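Local coordinates for protein transcriptional regulator of the TetR/AcrR family (PDB 3DCF) that probably binds DNA through an N-terminal helix-turn-helix domain and regulates transcription, as a dimeric member of the TetR/AcrR family, at residues A[195-199]-A[200-204]; A[118-121]-A[122-125]; A[81-84]-A[85-89]. All coordinates share one frame; numbering follows the deposited sequence.

Interaction 1: residues A[195-199]-A[200-204]; sequences GRLSA and DEVVE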
# COMPACT_ATOMS: atom_id res chain seq x y z
N GLY A 195 1.90 6.60 -19.03
CA GLY A 195 1.89 5.26 -19.61
C GLY A 195 0.76 5.03 -20.63
O GLY A 195 -0.14 5.86 -20.80
N ARG A 196 0.85 3.88 -21.30
CA ARG A 196 -0.13 3.40 -22.32
C ARG A 196 -1.61 3.40 -21.90
O ARG A 196 -2.44 3.94 -22.64
CB ARG A 196 0.27 2.00 -22.85
CG ARG A 196 0.44 0.92 -21.76
CD ARG A 196 1.23 -0.30 -22.26
NE ARG A 196 2.00 -0.90 -21.15
CZ ARG A 196 1.54 -1.75 -20.22
NH1 ARG A 196 0.27 -2.17 -20.19
NH2 ARG A 196 2.39 -2.19 -19.28
N LEU A 197 -1.93 2.84 -20.74
CA LEU A 197 -3.33 2.80 -20.23
C LEU A 197 -3.73 4.13 -19.56
O LEU A 197 -2.94 4.72 -18.83
CB LEU A 197 -3.55 1.63 -19.26
CG LEU A 197 -3.40 0.19 -19.77
CD1 LEU A 197 -3.60 -0.78 -18.62
CD2 LEU A 197 -4.36 -0.13 -20.90
N SER A 198 -4.95 4.59 -19.84
CA SER A 198 -5.49 5.82 -19.24
C SER A 198 -6.07 5.54 -17.83
O SER A 198 -6.15 4.38 -17.40
CB SER A 198 -6.57 6.42 -20.16
OG SER A 198 -7.64 5.51 -20.36
N ALA A 199 -6.46 6.61 -17.14
CA ALA A 199 -7.07 6.52 -15.80
C ALA A 199 -8.41 5.76 -15.81
O ALA A 199 -8.68 5.01 -14.88
CB ALA A 199 -7.25 7.93 -15.20
N ASP A 200 -9.21 5.95 -16.87
CA ASP A 200 -10.52 5.28 -17.05
C ASP A 200 -10.41 3.77 -17.26
O ASP A 200 -11.25 3.02 -16.75
CB ASP A 200 -11.30 5.89 -18.24
CG ASP A 200 -11.80 7.30 -17.96
OD1 ASP A 200 -12.44 7.51 -16.90
OD2 ASP A 200 -11.60 8.19 -18.82
N GLU A 201 -9.40 3.33 -18.01
CA GLU A 201 -9.15 1.90 -18.27
C GLU A 201 -8.69 1.17 -17.01
O GLU A 201 -9.12 0.03 -16.75
CB GLU A 201 -8.09 1.71 -19.37
CG GLU A 201 -8.44 2.29 -20.73
CD GLU A 201 -7.25 2.32 -21.67
OE1 GLU A 201 -6.88 1.25 -22.21
OE2 GLU A 201 -6.69 3.42 -21.86
N VAL A 202 -7.81 1.82 -16.24
CA VAL A 202 -7.28 1.26 -14.98
C VAL A 202 -8.39 1.13 -13.92
O VAL A 202 -8.43 0.12 -13.21
CB VAL A 202 -6.07 2.08 -14.44
CG1 VAL A 202 -5.59 1.52 -13.09
CG2 VAL A 202 -4.93 2.10 -15.45
N VAL A 203 -9.28 2.13 -13.81
CA VAL A 203 -10.41 2.08 -12.87
C VAL A 203 -11.40 0.95 -13.23
O VAL A 203 -11.83 0.19 -12.36
CB VAL A 203 -11.17 3.44 -12.80
CG1 VAL A 203 -12.46 3.33 -11.95
CG2 VAL A 203 -10.23 4.55 -12.25
N GLU A 204 -11.73 0.85 -14.52
CA GLU A 204 -12.67 -0.16 -15.03
C GLU A 204 -12.15 -1.59 -14.80
O GLU A 204 -12.91 -2.44 -14.32
CB GLU A 204 -12.93 0.07 -16.54
CG GLU A 204 -14.13 -0.67 -17.14
CD GLU A 204 -13.92 -2.16 -17.38
OE1 GLU A 204 -12.84 -2.55 -17.88
OE2 GLU A 204 -14.86 -2.94 -17.07
O HOH W 1 -4.83 4.31 -23.51
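Ser198 and Glu201 meet at the start of helix 199-212, where Ser198 is the N-cap. The polar contacts converge on Glu201 OE2, which accepts from the backbone N of Ser198 at 2.9 Å along a nearly straight bond (169°), met from above the carboxylate plane. The hydroxyl donates to it as well: Ser198 OG lies 2.7 Å from Glu201 OE2, on the anti lone pair. A chi1 of 60° places OG between its own backbone N and carbonyl carbon, on the side from which Glu201 OE2 reaches back; serine's short hydroxyl can thus donate to the oxygen that holds its N-H. A water donates to both Arg196 O and Glu201 OE2. Backbone bonds then start the helix: Val202 N to Ser198 O (3.3 Å) and Val203 N to Ala199 O (3.1 Å).

The apolar contact pairs Leu197 CB with Val202 CG2 at 4.1 Å, a hydrophobic staple joining the residue before the cap to the fourth residue after it. Leu197 also crosses Glu201 at about a right angle, its CD2 3.2 Å from Glu201 OE1, and packs on Val175 of the second subunit; Arg196 forms a salt bridge with Asp172 of that subunit. Glutamate suits its place because its extended chain reaches back to the cap's N-H, the glutamate half of a capping box. Gathering three donors round one carboxylate oxygen, near the positive end of the helix dipole, probably stabilises the charged form of Glu201.

Interaction 2: residues A[118-121]-A[122-125]; sequences TILR and NLDA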
# COMPACT_ATOMS: atom_id res chain seq x y z
N THR A 118 -10.75 8.92 -7.50
CA THR A 118 -10.21 9.95 -6.61
C THR A 118 -8.72 9.75 -6.35
O THR A 118 -8.00 10.75 -6.26
CB THR A 118 -10.97 10.00 -5.26
OG1 THR A 118 -12.37 10.08 -5.52
CG2 THR A 118 -10.54 11.21 -4.41
N ILE A 119 -8.26 8.49 -6.24
CA ILE A 119 -6.82 8.19 -6.04
C ILE A 119 -5.99 8.65 -7.26
O ILE A 119 -5.02 9.41 -7.09
CB ILE A 119 -6.52 6.66 -5.76
CG1 ILE A 119 -7.20 6.13 -4.48
CG2 ILE A 119 -5.02 6.42 -5.64
CD1 ILE A 119 -6.86 6.85 -3.21
N LEU A 120 -6.39 8.20 -8.46
CA LEU A 120 -5.68 8.52 -9.72
C LEU A 120 -5.64 10.03 -10.06
O LEU A 120 -4.71 10.48 -10.74
CB LEU A 120 -6.27 7.73 -10.90
CG LEU A 120 -6.21 6.19 -10.81
CD1 LEU A 120 -6.87 5.58 -12.03
CD2 LEU A 120 -4.79 5.64 -10.63
N ARG A 121 -6.63 10.78 -9.58
CA ARG A 121 -6.71 12.24 -9.72
C ARG A 121 -5.89 13.01 -8.66
O ARG A 121 -5.49 14.16 -8.90
CB ARG A 121 -8.17 12.73 -9.67
CG ARG A 121 -8.97 12.42 -10.89
CD ARG A 121 -10.42 12.80 -10.70
NE ARG A 121 -11.14 12.79 -11.98
CZ ARG A 121 -11.56 11.70 -12.64
NH1 ARG A 121 -11.34 10.46 -12.18
NH2 ARG A 121 -12.21 11.84 -13.80
N ASN A 122 -5.68 12.41 -7.49
CA ASN A 122 -4.95 13.06 -6.39
C ASN A 122 -3.78 12.19 -5.96
O ASN A 122 -3.65 11.84 -4.78
CB ASN A 122 -5.89 13.35 -5.20
CG ASN A 122 -7.12 14.16 -5.60
OD1 ASN A 122 -7.17 15.38 -5.40
ND2 ASN A 122 -8.12 13.49 -6.19
N LEU A 123 -2.92 11.85 -6.93
CA LEU A 123 -1.77 10.96 -6.70
C LEU A 123 -0.75 11.50 -5.68
O LEU A 123 -0.35 10.76 -4.77
CB LEU A 123 -1.09 10.54 -8.02
CG LEU A 123 -1.88 9.57 -8.92
CD1 LEU A 123 -1.37 9.59 -10.37
CD2 LEU A 123 -1.87 8.15 -8.34
N ASP A 124 -0.36 12.78 -5.81
CA ASP A 124 0.60 13.41 -4.87
C ASP A 124 0.02 13.53 -3.45
O ASP A 124 0.77 13.39 -2.47
CB ASP A 124 1.08 14.79 -5.34
CG ASP A 124 1.97 14.74 -6.59
OD1 ASP A 124 2.36 13.64 -7.05
OD2 ASP A 124 2.29 15.84 -7.09
N ALA A 125 -1.28 13.79 -3.36
CA ALA A 125 -1.99 13.86 -2.06
C ALA A 125 -1.97 12.51 -1.34
O ALA A 125 -1.79 12.48 -0.12
CB ALA A 125 -3.44 14.34 -2.25
O HOH W 2 -2.85 12.74 -9.66
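Asn122 breaks the run of helix 104-121 as the first residue to leave helical phi/psi, and its backbone N makes just two weak bonds back across the turn, to Thr118 O and to Ile119 O. The side-chain amide does better. Asn122 ND2 donates to Thr118 O at 2.7 Å along a nearly straight line (169°), in the carbonyl plane and on a lone pair, while the acceptor lies close to the plane of the amide. A chi1 of -54° swings CG back beside the residue's own N, which turns the amide toward the preceding helical turn. There Thr118 CG2 lies 3.8 Å from Asn122 ND2, and Arg121 CB comes to 3.6 Å from the same nitrogen.

On another side of the turn, Leu123 folds back over the helix end, with its CG 3.5 Å from Leu120 O. Its CD2 just reaches Leu120 CD2 at 4.5 Å; Tyr191 packs against both leucines. A water bridges the break, donating to Leu120 O and accepting from Leu123 N at 2.9 Å.

Asparagine suits this position because its short amide can stand in for a backbone donor and it tolerates a non-helical backbone. The amide serves Thr118 O and the water serves Leu120 O and Leu123 N where the regular helical bonding gives way, which probably eases the change of direction into helix 123-130.

Interaction 3: residues A[81-84]-A[85-89]; sequences AIVN and SIVDE
Ile82 with Ile86, and Val83 with Val87, are neighbours one turn apart within a single continuous helix, 75-98, the long helix that leads out of the helix-turn-helix region into the rest of the chain. The backbone supplies the frame through regular i to i+4 bonds: Ser85 N to Ala81 O, Ile86 N to Ile82 O (3.1 Å), Val87 N to Val83 O (2.9 Å) and Asp88 N to Asn84 O.

Two pairs of branched side chains pack one turn apart. Ile82 and Ile86 lie side by side and point the same way, Ile82 CG2 touching Ile86 CD1 at 4.1 Å. In Ile86, CG1 stands beside the backbone N (chi1 -63°), which carries the chain back over the preceding turn and brings CG1 to 3.3 Å from Ile82 O. The valines meet at a slant, Val83 CG1 lying 4.2 Å from Val87 CG2. In Val87, CG1 is anti to the backbone N, which leaves CG2 beside that N, facing the preceding turn, 3.2 Å from Val83 O and against Val83 CG1.

The side chains sort by the neighbour each must face. Ala81 and Ile82 pack on Ile37 of helix 31-46, where the small alanine permits close approach and the isoleucine fills space beside Thr41 and Phe44. Val83 meets Leu128, and Val87 meets Phe129, both on helix 123-130. Asn84, more polar, touches Met144 and Arg147 of helix 138-164, and Asp88 makes a long, weak ion pair with that arginine. One helix gripping the DNA-binding region at its start and the C-terminal helices farther along is the arrangement typical of the connecting helix in TetR-family regulators.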
# COMPACT_ATOMS: atom_id res chain seq x y z
N ALA A 81 -4.29 22.32 5.04
CA ALA A 81 -5.59 22.86 4.66
C ALA A 81 -6.06 22.36 3.28
O ALA A 81 -7.23 22.02 3.13
CB ALA A 81 -5.54 24.39 4.68
N ILE A 82 -5.15 22.31 2.30
CA ILE A 82 -5.44 21.79 0.94
C ILE A 82 -5.81 20.30 0.98
O ILE A 82 -6.79 19.88 0.34
CB ILE A 82 -4.26 21.99 -0.07
CG1 ILE A 82 -4.00 23.47 -0.34
CG2 ILE A 82 -4.54 21.30 -1.42
CD1 ILE A 82 -2.67 23.71 -1.04
N VAL A 83 -5.02 19.52 1.73
CA VAL A 83 -5.26 18.08 1.89
C VAL A 83 -6.54 17.78 2.69
O VAL A 83 -7.30 16.88 2.31
CB VAL A 83 -4.06 17.35 2.54
CG1 VAL A 83 -4.36 15.85 2.74
CG2 VAL A 83 -2.80 17.54 1.68
N ASN A 84 -6.77 18.53 3.78
CA ASN A 84 -7.99 18.32 4.61
C ASN A 84 -9.26 18.65 3.81
O ASN A 84 -10.28 17.98 4.00
CB ASN A 84 -7.94 19.10 5.94
CG ASN A 84 -8.96 18.59 6.99
OD1 ASN A 84 -9.47 17.47 6.91
ND2 ASN A 84 -9.24 19.43 7.99
N SER A 85 -9.18 19.64 2.92
CA SER A 85 -10.27 20.01 2.01
C SER A 85 -10.59 18.89 1.01
O SER A 85 -11.75 18.51 0.87
CB SER A 85 -9.92 21.31 1.26
OG SER A 85 -10.91 21.66 0.30
N ILE A 86 -9.55 18.38 0.33
CA ILE A 86 -9.66 17.24 -0.63
C ILE A 86 -10.21 15.96 0.05
O ILE A 86 -11.02 15.25 -0.55
CB ILE A 86 -8.31 16.92 -1.39
CG1 ILE A 86 -7.86 18.10 -2.26
CG2 ILE A 86 -8.46 15.71 -2.31
CD1 ILE A 86 -6.43 17.97 -2.78
N VAL A 87 -9.76 15.69 1.28
CA VAL A 87 -10.28 14.58 2.10
C VAL A 87 -11.74 14.84 2.48
O VAL A 87 -12.55 13.91 2.43
CB VAL A 87 -9.45 14.31 3.41
CG1 VAL A 87 -10.13 13.28 4.33
CG2 VAL A 87 -8.04 13.85 3.05
N ASP A 88 -12.07 16.09 2.84
CA ASP A 88 -13.44 16.47 3.24
C ASP A 88 -14.46 16.32 2.07
O ASP A 88 -15.55 15.78 2.28
CB ASP A 88 -13.46 17.90 3.84
CG ASP A 88 -14.74 18.21 4.62
OD1 ASP A 88 -15.18 17.39 5.44
OD2 ASP A 88 -15.29 19.32 4.45
N GLU A 89 -14.10 16.76 0.86
CA GLU A 89 -14.99 16.60 -0.32
C GLU A 89 -15.14 15.15 -0.79
O GLU A 89 -16.25 14.74 -1.18
CB GLU A 89 -14.55 17.44 -1.53
CG GLU A 89 -14.92 18.92 -1.49
CD GLU A 89 -14.94 19.56 -2.89
OE1 GLU A 89 -14.16 19.12 -3.77
OE2 GLU A 89 -15.75 20.50 -3.12

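Overall arrangement
The three contacts follow one another along the chain in the order 3, 2, 1, and interaction 2 stands between the others in space. Its centre lies about 14 Å from that of interaction 1 and about 12 Å from that of interaction 3. Leu120 reaches interaction 1, its CD1 packing 3.5 Å from Val203 CG2, while Asn122 OD1 rests 3.4 Å from Ile86 CG2 of interaction 3. Interactions 1 and 3 do not touch; their nearest atoms are about 15 Å apart. The set thus runs from the connecting helix 75-98, through the break between helices 104-121 and 123-130, to the start of helix 199-212, beside the second subunit.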